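Local structure of biogenic amine-binding protein (Rhodnius prolixus, 4GE1) at residues 69-73 with 178-183; 41-47 with 59-65; 23-29 with 137-143. The protein binds biogenic amines, probably including serotonin and norepinephrine, in the saliva of a blood-feeding insect, and holds tryptamine inside its lipocalin barrel. Residues are numbered along the deposited sequence.

Contact 1: 69-73 with 178-183; sequences TYSYD and QYDDET. With TSS (2-(1H-indol-3-yl)ethanamine), chain E.
This is a side-chain contact between a barrel strand and the start of the C-terminal helix, on the outside of the sheet. Residues 69-73 are extended strand. Residues 178-180 are a loop leading into helix 181-189. No backbone hydrogen bonds join the two segments. The nearest CA pairs are Y70 with D180 at 8.0 Å and Y72 with T183 at 8.8 Å. Y70 and Y72, both chi1 m, point toward the loop and helix. Y72 OH donates to D180 OD2 at 2.5 Å, and Y72 CE2 packs on T183 CG2 at 3.6 Å. D180 (chi1 t) N-caps the helix outside the lipocalin barrel. Its OD1 accepts from T183 N at 3.1 Å and its OD2 from T183 OG1 at 2.6 Å. D180 (phi/psi -86/71) also centres an inverse gamma turn, with a weak hydrogen bond from D181 N to Y179 O at 3.0 Å. D180 CB makes an off-centre CH-pi contact, 4.2 Å from the Y70 ring centroid. Y70 OH donates to Q178 OE1 at a very short 2.4 Å, though the hydroxyl is less surely placed. On the strand's other side, D73 (chi1 p) accepts from the tryptamine amine, TSS N1 to D73 OD2 at 2.7 Å.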
loop_
_atom_site.group_PDB
_atom_site.type_symbol
_atom_site.label_atom_id
_atom_site.label_comp_id
_atom_site.label_asym_id
_atom_site.label_seq_id
_atom_site.Cartn_x
_atom_site.Cartn_y
_atom_site.Cartn_z
ATOM N N THR A 69 -4.497 6.615 -17.270
ATOM C CA THR A 69 -3.226 5.927 -17.388
ATOM C C THR A 69 -2.917 5.109 -16.145
ATOM O O THR A 69 -3.417 5.386 -15.052
ATOM C CB THR A 69 -2.072 6.909 -17.659
ATOM O OG1 THR A 69 -1.949 7.809 -16.558
ATOM C CG2 THR A 69 -2.328 7.709 -18.938
ATOM N N TYR A 70 -2.088 4.093 -16.334
ATOM C CA TYR A 70 -1.689 3.205 -15.263
ATOM C C TYR A 70 -0.239 3.444 -14.920
ATOM O O TYR A 70 0.565 3.764 -15.793
ATOM C CB TYR A 70 -1.814 1.746 -15.704
ATOM C CG TYR A 70 -3.218 1.217 -15.750
ATOM C CD1 TYR A 70 -3.944 1.210 -16.943
ATOM C CD2 TYR A 70 -3.825 0.711 -14.602
ATOM C CE1 TYR A 70 -5.234 0.716 -16.990
ATOM C CE2 TYR A 70 -5.116 0.210 -14.636
ATOM C CZ TYR A 70 -5.815 0.215 -15.835
ATOM O OH TYR A 70 -7.095 -0.277 -15.877
ATOM N N SER A 71 0.092 3.271 -13.648
ATOM C CA SER A 71 1.481 3.115 -13.250
ATOM C C SER A 71 1.567 1.879 -12.364
ATOM O O SER A 71 0.598 1.516 -11.701
ATOM C CB SER A 71 1.971 4.345 -12.487
ATOM O OG SER A 71 1.348 4.400 -11.219
ATOM N N TYR A 72 2.729 1.240 -12.356
ATOM C CA TYR A 72 2.909 -0.005 -11.630
ATOM C C TYR A 72 4.157 0.069 -10.762
ATOM O O TYR A 72 5.144 0.703 -11.133
ATOM C CB TYR A 72 3.038 -1.179 -12.603
ATOM C CG TYR A 72 1.957 -1.242 -13.654
ATOM C CD1 TYR A 72 2.134 -0.634 -14.901
ATOM C CD2 TYR A 72 0.760 -1.909 -13.412
ATOM C CE1 TYR A 72 1.142 -0.688 -15.883
ATOM C CE2 TYR A 72 -0.244 -1.967 -14.388
ATOM C CZ TYR A 72 -0.046 -1.355 -15.618
ATOM O OH TYR A 72 -1.025 -1.420 -16.590
ATOM N N ASP A 73 4.101 -0.574 -9.600
ATOM C CA ASP A 73 5.279 -0.712 -8.745
ATOM C C ASP A 73 5.219 -2.010 -7.950
ATOM O O ASP A 73 4.155 -2.624 -7.814
ATOM C CB ASP A 73 5.512 0.524 -7.840
ATOM C CG ASP A 73 4.342 0.835 -6.932
ATOM O OD1 ASP A 73 3.466 1.628 -7.347
ATOM O OD2 ASP A 73 4.309 0.324 -5.785
ATOM N N GLN A 178 -10.530 1.804 -12.462
ATOM C CA GLN A 178 -10.217 0.477 -12.980
ATOM C C GLN A 178 -8.865 -0.042 -12.489
ATOM O O GLN A 178 -8.032 0.718 -11.963
ATOM C CB GLN A 178 -10.357 0.411 -14.503
ATOM C CG GLN A 178 -9.385 1.281 -15.264
ATOM C CD GLN A 178 -9.569 1.150 -16.760
ATOM O OE1 GLN A 178 -8.692 0.650 -17.472
ATOM N NE2 GLN A 178 -10.706 1.620 -17.252
ATOM N N TYR A 179 -8.670 -1.344 -12.637
ATOM C CA TYR A 179 -7.549 -2.034 -12.021
ATOM C C TYR A 179 -7.012 -3.055 -13.024
ATOM O O TYR A 179 -7.780 -3.815 -13.622
ATOM C CB TYR A 179 -8.043 -2.736 -10.756
ATOM C CG TYR A 179 -8.763 -1.801 -9.804
ATOM C CD1 TYR A 179 -8.050 -0.917 -9.005
ATOM C CD2 TYR A 179 -10.149 -1.788 -9.722
ATOM C CE1 TYR A 179 -8.698 -0.047 -8.132
ATOM C CE2 TYR A 179 -10.808 -0.923 -8.855
ATOM C CZ TYR A 179 -10.069 -0.053 -8.063
ATOM O OH TYR A 179 -10.700 0.812 -7.201
ATOM N N ASP A 180 -5.697 -3.064 -13.219
ATOM C CA ASP A 180 -5.097 -3.954 -14.204
ATOM C C ASP A 180 -4.819 -5.324 -13.581
ATOM O O ASP A 180 -3.678 -5.672 -13.321
ATOM C CB ASP A 180 -3.811 -3.350 -14.768
ATOM C CG ASP A 180 -3.339 -4.066 -16.022
ATOM O OD1 ASP A 180 -3.852 -5.173 -16.302
ATOM O OD2 ASP A 180 -2.460 -3.522 -16.724
ATOM N N ASP A 181 -5.881 -6.071 -13.321
ATOM C CA ASP A 181 -5.777 -7.397 -12.723
ATOM C C ASP A 181 -4.845 -8.348 -13.477
ATOM O O ASP A 181 -4.151 -9.161 -12.861
ATOM C CB ASP A 181 -7.166 -8.023 -12.598
ATOM C CG ASP A 181 -7.964 -7.440 -11.445
ATOM O OD1 ASP A 181 -7.480 -7.516 -10.298
ATOM O OD2 ASP A 181 -9.066 -6.899 -11.682
ATOM N N GLU A 182 -4.830 -8.269 -14.802
ATOM C CA GLU A 182 -4.020 -9.219 -15.553
ATOM C C GLU A 182 -2.533 -8.901 -15.393
ATOM O O GLU A 182 -1.711 -9.808 -15.286
ATOM C CB GLU A 182 -4.441 -9.306 -17.026
ATOM C CG GLU A 182 -3.603 -8.474 -17.970
ATOM C CD GLU A 182 -3.413 -9.140 -19.319
ATOM O OE1 GLU A 182 -4.373 -9.769 -19.820
ATOM O OE2 GLU A 182 -2.299 -9.041 -19.876
ATOM N N THR A 183 -2.191 -7.616 -15.341
ATOM C CA THR A 183 -0.803 -7.230 -15.116
ATOM C C THR A 183 -0.390 -7.565 -13.691
ATOM O O THR A 183 0.740 -7.989 -13.445
ATOM C CB THR A 183 -0.552 -5.733 -15.400
ATOM O OG1 THR A 183 -0.692 -5.488 -16.804
ATOM C CG2 THR A 183 0.851 -5.332 -14.976
HETATM N N1 TSS E . 2.744 1.264 -3.817
HETATM C CA TSS E . 3.498 2.257 -3.092
HETATM C CB TSS E . 2.845 2.864 -1.889
HETATM C CG TSS E . 2.002 1.976 -1.031
HETATM C CD1 TSS E . 0.621 2.021 -0.900
HETATM N NE1 TSS E . 0.227 1.073 -0.024
HETATM C CE2 TSS E . 1.332 0.381 0.428
HETATM C CD2 TSS E . 2.441 0.920 -0.173
HETATM C CZ2 TSS E . 1.463 -0.706 1.336
HETATM C CH2 TSS E . 2.723 -1.219 1.630
HETATM C CZ3 TSS E . 3.852 -0.668 1.018
HETATM C CE3 TSS E . 3.721 0.396 0.119
#

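Contact 2: 41-47 with 59-65; sequences KNCTKFL and VFSNYNP. With TSS (2-(1H-indol-3-yl)ethanamine), chain E.
C43, F60 and V59 have the most surface buried where strands 43-47 and 59-64 pair as neighbours. The strands run antiparallel, at 167° with axes 4.7 Å apart. C43-Y63, K45-S61 and L47-V59 are hydrogen-bonded pairs; T44-N62 and F46-F60 are non-hydrogen-bonded pairs. C43 sets the register at one end: C43 N donates to Y63 O at 2.8 Å and Y63 N to C43 O at 2.9 Å. Its SG (chi1 m) lies 4.0 Å from P65 CG and forms a disulfide with C177. A water hydrogen-bonds C43 O (2.9 Å) and S61 OG (2.7 Å); S61 OG has a further partner in D180 N. In the middle, K45 N reaches S61 O at 3.2 Å and S61 N reaches K45 O at 2.9 Å. V59 pairs with L47 at the end of the segments nearer the hairpin turn, with V59 N to L47 O at 2.8 Å and L47 N to V59 O at 2.9 Å. T44, F46, F60 and N62 share the opposite face from C43. There T44 OG1 donates to N62 OD1 at 2.6 Å. F60 (chi1 m) stacks offset on F46 (chi1 p), centroids 4.4 Å apart and planes at 29°. The amine of tryptamine lies over the F60 ring face opposite F46, with TSS N1 3.2 Å from F60 CD2. Beyond the C43-Y63 pair, N64 ND2 donates to N42 OD1 at 3.1 Å, while N64 OD1 accepts from A67 N. The arrangement is a beta hairpin of a lipocalin barrel, with one face lining the ligand pocket.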
loop_
_atom_site.group_PDB
_atom_site.type_symbol
_atom_site.label_atom_id
_atom_site.label_comp_id
_atom_site.label_asym_id
_atom_site.label_seq_id
_atom_site.Cartn_x
_atom_site.Cartn_y
_atom_site.Cartn_z
ATOM N N LYS A 41 -4.445 11.745 -7.775
ATOM C CA LYS A 41 -5.721 11.149 -7.398
ATOM C C LYS A 41 -5.923 9.852 -8.186
ATOM O O LYS A 41 -6.316 9.880 -9.353
ATOM C CB LYS A 41 -6.863 12.146 -7.622
ATOM C CG LYS A 41 -6.787 13.334 -6.659
ATOM C CD LYS A 41 -7.944 14.310 -6.798
ATOM C CE LYS A 41 -7.774 15.436 -5.786
ATOM N NZ LYS A 41 -8.858 16.443 -5.842
ATOM N N ASN A 42 -5.631 8.719 -7.543
ATOM C CA ASN A 42 -5.623 7.414 -8.218
ATOM C C ASN A 42 -6.488 6.317 -7.579
ATOM O O ASN A 42 -6.864 6.398 -6.402
ATOM C CB ASN A 42 -4.195 6.863 -8.319
ATOM C CG ASN A 42 -3.232 7.818 -8.994
ATOM O OD1 ASN A 42 -3.364 8.129 -10.179
ATOM N ND2 ASN A 42 -2.223 8.250 -8.251
ATOM N N CYS A 43 -6.780 5.288 -8.378
ATOM C CA CYS A 43 -7.426 4.066 -7.917
ATOM C C CYS A 43 -6.339 3.006 -7.853
ATOM O O CYS A 43 -5.781 2.609 -8.888
ATOM C CB CYS A 43 -8.487 3.613 -8.920
ATOM S SG CYS A 43 -9.730 4.864 -9.308
ATOM N N THR A 44 -6.013 2.563 -6.649
ATOM C CA THR A 44 -4.955 1.578 -6.501
ATOM C C THR A 44 -5.483 0.250 -5.968
ATOM O O THR A 44 -6.248 0.201 -5.006
ATOM C CB THR A 44 -3.799 2.083 -5.617
ATOM O OG1 THR A 44 -3.091 3.138 -6.294
ATOM C CG2 THR A 44 -2.828 0.933 -5.327
ATOM N N LYS A 45 -5.091 -0.828 -6.631
ATOM C CA LYS A 45 -5.344 -2.168 -6.129
ATOM C C LYS A 45 -3.995 -2.853 -6.092
ATOM O O LYS A 45 -3.155 -2.639 -6.977
ATOM C CB LYS A 45 -6.303 -2.923 -7.055
ATOM C CG LYS A 45 -6.487 -4.394 -6.708
ATOM C CD LYS A 45 -7.538 -5.045 -7.603
ATOM C CE LYS A 45 -7.823 -6.483 -7.169
ATOM N NZ LYS A 45 -8.962 -7.091 -7.934
ATOM N N PHE A 46 -3.753 -3.650 -5.061
ATOM C CA PHE A 46 -2.523 -4.426 -5.061
ATOM C C PHE A 46 -2.708 -5.886 -4.687
ATOM O O PHE A 46 -3.666 -6.263 -4.007
ATOM C CB PHE A 46 -1.356 -3.738 -4.318
ATOM C CG PHE A 46 -1.581 -3.486 -2.844
ATOM C CD1 PHE A 46 -0.949 -4.276 -1.889
ATOM C CD2 PHE A 46 -2.349 -2.414 -2.411
ATOM C CE1 PHE A 46 -1.108 -4.024 -0.520
ATOM C CE2 PHE A 46 -2.508 -2.148 -1.042
ATOM C CZ PHE A 46 -1.894 -2.966 -0.098
ATOM N N LEU A 47 -1.795 -6.703 -5.195
ATOM C CA LEU A 47 -1.851 -8.144 -5.016
ATOM C C LEU A 47 -0.571 -8.582 -4.328
ATOM O O LEU A 47 0.520 -8.191 -4.733
ATOM C CB LEU A 47 -1.957 -8.816 -6.391
ATOM C CG LEU A 47 -2.438 -10.260 -6.481
ATOM C CD1 LEU A 47 -3.890 -10.334 -6.056
ATOM C CD2 LEU A 47 -2.267 -10.786 -7.902
ATOM N N VAL A 59 2.463 -6.316 -5.605
ATOM C CA VAL A 59 2.377 -5.685 -6.913
ATOM C C VAL A 59 1.218 -4.706 -6.972
ATOM O O VAL A 59 0.075 -5.078 -6.688
ATOM C CB VAL A 59 2.225 -6.726 -8.033
ATOM C CG1 VAL A 59 2.019 -6.033 -9.368
ATOM C CG2 VAL A 59 3.453 -7.629 -8.088
ATOM N N PHE A 60 1.521 -3.459 -7.333
ATOM C CA PHE A 60 0.525 -2.387 -7.329
ATOM C C PHE A 60 0.112 -1.963 -8.741
ATOM O O PHE A 60 0.954 -1.784 -9.619
ATOM C CB PHE A 60 1.056 -1.155 -6.582
ATOM C CG PHE A 60 1.384 -1.405 -5.121
ATOM C CD1 PHE A 60 2.590 -1.975 -4.756
ATOM C CD2 PHE A 60 0.501 -1.025 -4.120
ATOM C CE1 PHE A 60 2.902 -2.191 -3.417
ATOM C CE2 PHE A 60 0.806 -1.240 -2.771
ATOM C CZ PHE A 60 2.001 -1.822 -2.425
ATOM N N SER A 61 -1.193 -1.818 -8.943
ATOM C CA SER A 61 -1.732 -1.171 -10.130
ATOM C C SER A 61 -2.315 0.193 -9.729
ATOM O O SER A 61 -3.279 0.263 -8.967
ATOM C CB SER A 61 -2.812 -2.058 -10.768
ATOM O OG SER A 61 -3.629 -1.333 -11.668
ATOM N N ASN A 62 -1.724 1.274 -10.224
ATOM C CA ASN A 62 -2.255 2.600 -9.928
ATOM C C ASN A 62 -2.841 3.230 -11.170
ATOM O O ASN A 62 -2.122 3.499 -12.130
ATOM C CB ASN A 62 -1.164 3.515 -9.380
ATOM C CG ASN A 62 -0.325 2.841 -8.341
ATOM O OD1 ASN A 62 -0.811 2.496 -7.263
ATOM N ND2 ASN A 62 0.945 2.648 -8.651
ATOM N N TYR A 63 -4.143 3.477 -11.134
ATOM C CA TYR A 63 -4.842 4.025 -12.284
ATOM C C TYR A 63 -5.305 5.456 -12.023
ATOM O O TYR A 63 -6.012 5.717 -11.044
ATOM C CB TYR A 63 -6.054 3.168 -12.631
ATOM C CG TYR A 63 -6.813 3.698 -13.822
ATOM C CD1 TYR A 63 -6.264 3.628 -15.092
ATOM C CD2 TYR A 63 -8.069 4.277 -13.674
ATOM C CE1 TYR A 63 -6.940 4.111 -16.187
ATOM C CE2 TYR A 63 -8.759 4.769 -14.772
ATOM C CZ TYR A 63 -8.188 4.680 -16.027
ATOM O OH TYR A 63 -8.850 5.156 -17.135
ATOM N N ASN A 64 -4.902 6.368 -12.904
ATOM C CA ASN A 64 -5.343 7.768 -12.840
ATOM C C ASN A 64 -6.457 8.044 -13.857
ATOM O O ASN A 64 -6.195 8.127 -15.052
ATOM C CB ASN A 64 -4.168 8.712 -13.093
ATOM C CG ASN A 64 -4.539 10.181 -12.881
ATOM O OD1 ASN A 64 -5.063 10.838 -13.780
ATOM N ND2 ASN A 64 -4.277 10.690 -11.684
ATOM N N PRO A 65 -7.704 8.169 -13.383
ATOM C CA PRO A 65 -8.857 8.417 -14.259
ATOM C C PRO A 65 -8.760 9.707 -15.087
ATOM O O PRO A 65 -9.198 9.719 -16.239
ATOM C CB PRO A 65 -10.027 8.508 -13.275
ATOM C CG PRO A 65 -9.575 7.723 -12.085
ATOM C CD PRO A 65 -8.108 7.988 -11.980
HETATM N N1 TSS E . 2.744 1.264 -3.817
HETATM C CA TSS E . 3.498 2.257 -3.092
HETATM C CB TSS E . 2.845 2.864 -1.889
HETATM C CG TSS E . 2.002 1.976 -1.031
HETATM C CD1 TSS E . 0.621 2.021 -0.900
HETATM N NE1 TSS E . 0.227 1.073 -0.024
HETATM C CE2 TSS E . 1.332 0.381 0.428
HETATM C CD2 TSS E . 2.441 0.920 -0.173
HETATM C CZ2 TSS E . 1.463 -0.706 1.336
HETATM C CH2 TSS E . 2.723 -1.219 1.630
HETATM C CZ3 TSS E . 3.852 -0.668 1.018
HETATM C CE3 TSS E . 3.721 0.396 0.119
HETATM O O HOH W 1 -5.535 0.332 -10.670
#

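Contact 3: 23-29 with 137-143. With TSS (2-(1H-indol-3-yl)ethanamine), chain E.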
loop_
_atom_site.group_PDB
_atom_site.type_symbol
_atom_site.label_atom_id
_atom_site.label_comp_id
_atom_site.label_asym_id
_atom_site.label_seq_id
_atom_site.Cartn_x
_atom_site.Cartn_y
_atom_site.Cartn_z
ATOM N N SER A 23 -5.701 -9.644 -2.093
ATOM C CA SER A 23 -5.473 -8.281 -2.567
ATOM C C SER A 23 -6.129 -7.213 -1.687
ATOM O O SER A 23 -6.960 -7.521 -0.823
ATOM C CB SER A 23 -5.984 -8.142 -4.002
ATOM O OG SER A 23 -7.376 -8.396 -4.048
ATOM N N TRP A 24 -5.755 -5.958 -1.940
ATOM C CA TRP A 24 -6.248 -4.800 -1.197
ATOM C C TRP A 24 -6.612 -3.651 -2.134
ATOM O O TRP A 24 -5.960 -3.443 -3.148
ATOM C CB TRP A 24 -5.164 -4.283 -0.245
ATOM C CG TRP A 24 -4.851 -5.187 0.937
ATOM C CD1 TRP A 24 -3.818 -6.078 1.043
ATOM C CD2 TRP A 24 -5.559 -5.251 2.182
ATOM N NE1 TRP A 24 -3.846 -6.694 2.273
ATOM C CE2 TRP A 24 -4.906 -6.203 2.988
ATOM C CE3 TRP A 24 -6.684 -4.594 2.692
ATOM C CZ2 TRP A 24 -5.344 -6.518 4.269
ATOM C CZ3 TRP A 24 -7.111 -4.904 3.957
ATOM C CH2 TRP A 24 -6.447 -5.861 4.734
ATOM N N TYR A 25 -7.647 -2.898 -1.776
ATOM C CA TYR A 25 -7.975 -1.668 -2.475
ATOM C C TYR A 25 -7.649 -0.488 -1.566
ATOM O O TYR A 25 -7.969 -0.505 -0.377
ATOM C CB TYR A 25 -9.459 -1.626 -2.838
ATOM C CG TYR A 25 -9.883 -2.686 -3.826
ATOM C CD1 TYR A 25 -10.353 -3.921 -3.392
ATOM C CD2 TYR A 25 -9.815 -2.454 -5.192
ATOM C CE1 TYR A 25 -10.741 -4.900 -4.295
ATOM C CE2 TYR A 25 -10.203 -3.427 -6.102
ATOM C CZ TYR A 25 -10.661 -4.649 -5.646
ATOM O OH TYR A 25 -11.053 -5.616 -6.544
ATOM N N ILE A 26 -7.005 0.529 -2.128
ATOM C CA ILE A 26 -6.725 1.754 -1.385
ATOM C C ILE A 26 -7.903 2.706 -1.539
ATOM O O ILE A 26 -8.131 3.261 -2.613
ATOM C CB ILE A 26 -5.418 2.408 -1.843
ATOM C CG1 ILE A 26 -4.286 1.375 -1.782
ATOM C CG2 ILE A 26 -5.090 3.611 -0.962
ATOM C CD1 ILE A 26 -2.905 1.964 -1.849
ATOM N N THR A 27 -8.664 2.866 -0.463
ATOM C CA THR A 27 -9.920 3.599 -0.529
ATOM C C THR A 27 -9.784 5.083 -0.178
ATOM O O THR A 27 -10.473 5.926 -0.748
ATOM C CB THR A 27 -10.977 2.950 0.382
ATOM O OG1 THR A 27 -10.454 2.829 1.712
ATOM C CG2 THR A 27 -11.340 1.569 -0.145
ATOM N N HIS A 28 -8.906 5.389 0.769
ATOM C CA HIS A 28 -8.719 6.756 1.253
ATOM C C HIS A 28 -7.246 6.954 1.542
ATOM O O HIS A 28 -6.556 6.010 1.939
ATOM C CB HIS A 28 -9.477 6.983 2.561
ATOM C CG HIS A 28 -10.951 6.738 2.471
ATOM N ND1 HIS A 28 -11.489 5.478 2.349
ATOM C CD2 HIS A 28 -11.998 7.595 2.507
ATOM C CE1 HIS A 28 -12.807 5.566 2.306
ATOM N NE2 HIS A 28 -13.141 6.840 2.397
ATOM N N TYR A 29 -6.759 8.179 1.378
ATOM C CA TYR A 29 -5.358 8.440 1.676
ATOM C C TYR A 29 -4.941 9.901 1.663
ATOM O O TYR A 29 -5.494 10.723 0.930
ATOM C CB TYR A 29 -4.456 7.644 0.730
ATOM C CG TYR A 29 -4.534 8.045 -0.724
ATOM C CD1 TYR A 29 -3.756 9.079 -1.227
ATOM C CD2 TYR A 29 -5.359 7.356 -1.609
ATOM C CE1 TYR A 29 -3.806 9.422 -2.575
ATOM C CE2 TYR A 29 -5.411 7.687 -2.952
ATOM C CZ TYR A 29 -4.639 8.718 -3.436
ATOM O OH TYR A 29 -4.716 9.038 -4.783
ATOM N N ALA A 137 -2.657 5.666 4.455
ATOM C CA ALA A 137 -3.651 5.021 3.599
ATOM C C ALA A 137 -4.625 4.114 4.344
ATOM O O ALA A 137 -4.227 3.321 5.199
ATOM C CB ALA A 137 -2.959 4.234 2.471
ATOM N N VAL A 138 -5.904 4.243 3.999
ATOM C CA VAL A 138 -6.912 3.263 4.383
ATOM C C VAL A 138 -7.093 2.241 3.255
ATOM O O VAL A 138 -7.217 2.601 2.076
ATOM C CB VAL A 138 -8.249 3.928 4.742
ATOM C CG1 VAL A 138 -9.329 2.877 4.944
ATOM C CG2 VAL A 138 -8.085 4.781 5.999
ATOM N N GLN A 139 -7.086 0.967 3.625
ATOM C CA GLN A 139 -7.104 -0.125 2.656
ATOM C C GLN A 139 -8.201 -1.137 2.990
ATOM O O GLN A 139 -8.482 -1.409 4.158
ATOM C CB GLN A 139 -5.719 -0.786 2.584
ATOM C CG GLN A 139 -4.594 0.238 2.363
ATOM C CD GLN A 139 -3.206 -0.379 2.311
ATOM O OE1 GLN A 139 -2.343 0.077 1.563
ATOM N NE2 GLN A 139 -2.979 -1.407 3.116
ATOM N N SER A 140 -8.843 -1.667 1.957
ATOM C CA SER A 140 -9.982 -2.553 2.145
ATOM C C SER A 140 -9.819 -3.801 1.283
ATOM O O SER A 140 -9.121 -3.780 0.269
ATOM C CB SER A 140 -11.274 -1.822 1.786
ATOM O OG SER A 140 -12.409 -2.675 1.880
ATOM N N ARG A 141 -10.443 -4.892 1.703
ATOM C CA ARG A 141 -10.453 -6.113 0.908
ATOM C C ARG A 141 -11.455 -5.960 -0.230
ATOM O O ARG A 141 -11.398 -6.688 -1.220
ATOM C CB ARG A 141 -10.802 -7.324 1.775
ATOM C CG ARG A 141 -9.711 -7.720 2.778
ATOM C CD ARG A 141 -8.380 -8.043 2.094
ATOM N NE ARG A 141 -7.495 -8.825 2.956
ATOM C CZ ARG A 141 -6.276 -9.236 2.611
ATOM N NH1 ARG A 141 -5.784 -8.930 1.421
ATOM N NH2 ARG A 141 -5.549 -9.960 3.460
ATOM N N THR A 142 -12.378 -5.011 -0.072
ATOM C CA THR A 142 -13.331 -4.668 -1.121
ATOM C C THR A 142 -13.108 -3.225 -1.582
ATOM O O THR A 142 -12.296 -2.496 -1.002
ATOM C CB THR A 142 -14.786 -4.866 -0.670
ATOM O OG1 THR A 142 -14.988 -4.208 0.584
ATOM C CG2 THR A 142 -15.107 -6.361 -0.511
ATOM N N GLU A 143 -13.817 -2.823 -2.630
ATOM C CA GLU A 143 -13.601 -1.513 -3.239
ATOM C C GLU A 143 -14.009 -0.373 -2.303
ATOM O O GLU A 143 -13.463 0.728 -2.379
ATOM C CB GLU A 143 -14.339 -1.411 -4.580
ATOM C CG GLU A 143 -13.923 -2.479 -5.577
ATOM C CD GLU A 143 -14.550 -2.293 -6.949
ATOM O OE1 GLU A 143 -14.976 -3.303 -7.548
ATOM O OE2 GLU A 143 -14.607 -1.146 -7.435
HETATM N N1 TSS E . 2.744 1.264 -3.817
HETATM C CA TSS E . 3.498 2.257 -3.092
HETATM C CB TSS E . 2.845 2.864 -1.889
HETATM C CG TSS E . 2.002 1.976 -1.031
HETATM C CD1 TSS E . 0.621 2.021 -0.900
HETATM N NE1 TSS E . 0.227 1.073 -0.024
HETATM C CE2 TSS E . 1.332 0.381 0.428
HETATM C CD2 TSS E . 2.441 0.920 -0.173
HETATM C CZ2 TSS E . 1.463 -0.706 1.336
HETATM C CH2 TSS E . 2.723 -1.219 1.630
HETATM C CZ3 TSS E . 3.852 -0.668 1.018
HETATM C CE3 TSS E . 3.721 0.396 0.119
HETATM O O HOH W 2 -9.748 -8.644 -2.437
#
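A137 begins the second segment opposite Y29, as a non-hydrogen-bonded antiparallel pair. Its CB lies 4.1 Å from both Y29 CB and I26 CG2. V138 faces T27 and H28 together. V138 N donates to H28 O at 2.8 Å, and T27 N to V138 O at 2.9 Å. This classic beta bulge shifts the register by one, and T27 (phi/psi -93/-36) is the extra residue. Q139 pairs with I26 on the pocket side. Q139 OE1 accepts from the indole nitrogen of tryptamine, TSS NE1, at 3.2 Å, and Q139 NE2 is hydrogen-bonded to S121 OG and Y112 OH. I26 CD1 lies 3.7 Å from TSS CD1. Here the first and last long strands meet, closing the lipocalin barrel; the short strand axes cross at 136°. S140 forms a hydrogen-bonded pair with Y25: Y25 N to S140 O and S140 N to Y25 O are both 2.7 Å. R141 lays its guanidinium flat on W24, centres 3.8 Å apart and planes at 13°, with CZ in off-centre cation-pi contact with the six-membered ring. R141 NH1 donates to S23 O at 2.9 Å. E143 CG makes a CH-pi contact over the Y25 ring, 3.9 Å from its centroid.

How the contacts relate
Strand 23-29 comes first and opens contact 3. Segment 41-47 opens contact 2, which 59-65 soon closes as a local hairpin. Strand 69-73 then opens contact 1. Segment 137-143 closes contact 3, so contact 2 lies wholly within that long loop. Segment 178-183 closes contact 1 last, so contacts 1 and 3 cross along the chain. Contact 3 joins the first and last long strands, closing the barrel, contact 2 joins neighbouring strands, and contact 1 fastens the C-terminal helix outside. The contacts also touch directly. S71 N meets N62 O at 2.7 Å, and K45 NZ meets Y25 OH at 2.9 Å, both probable hydrogen bonds. All three reach the same tryptamine.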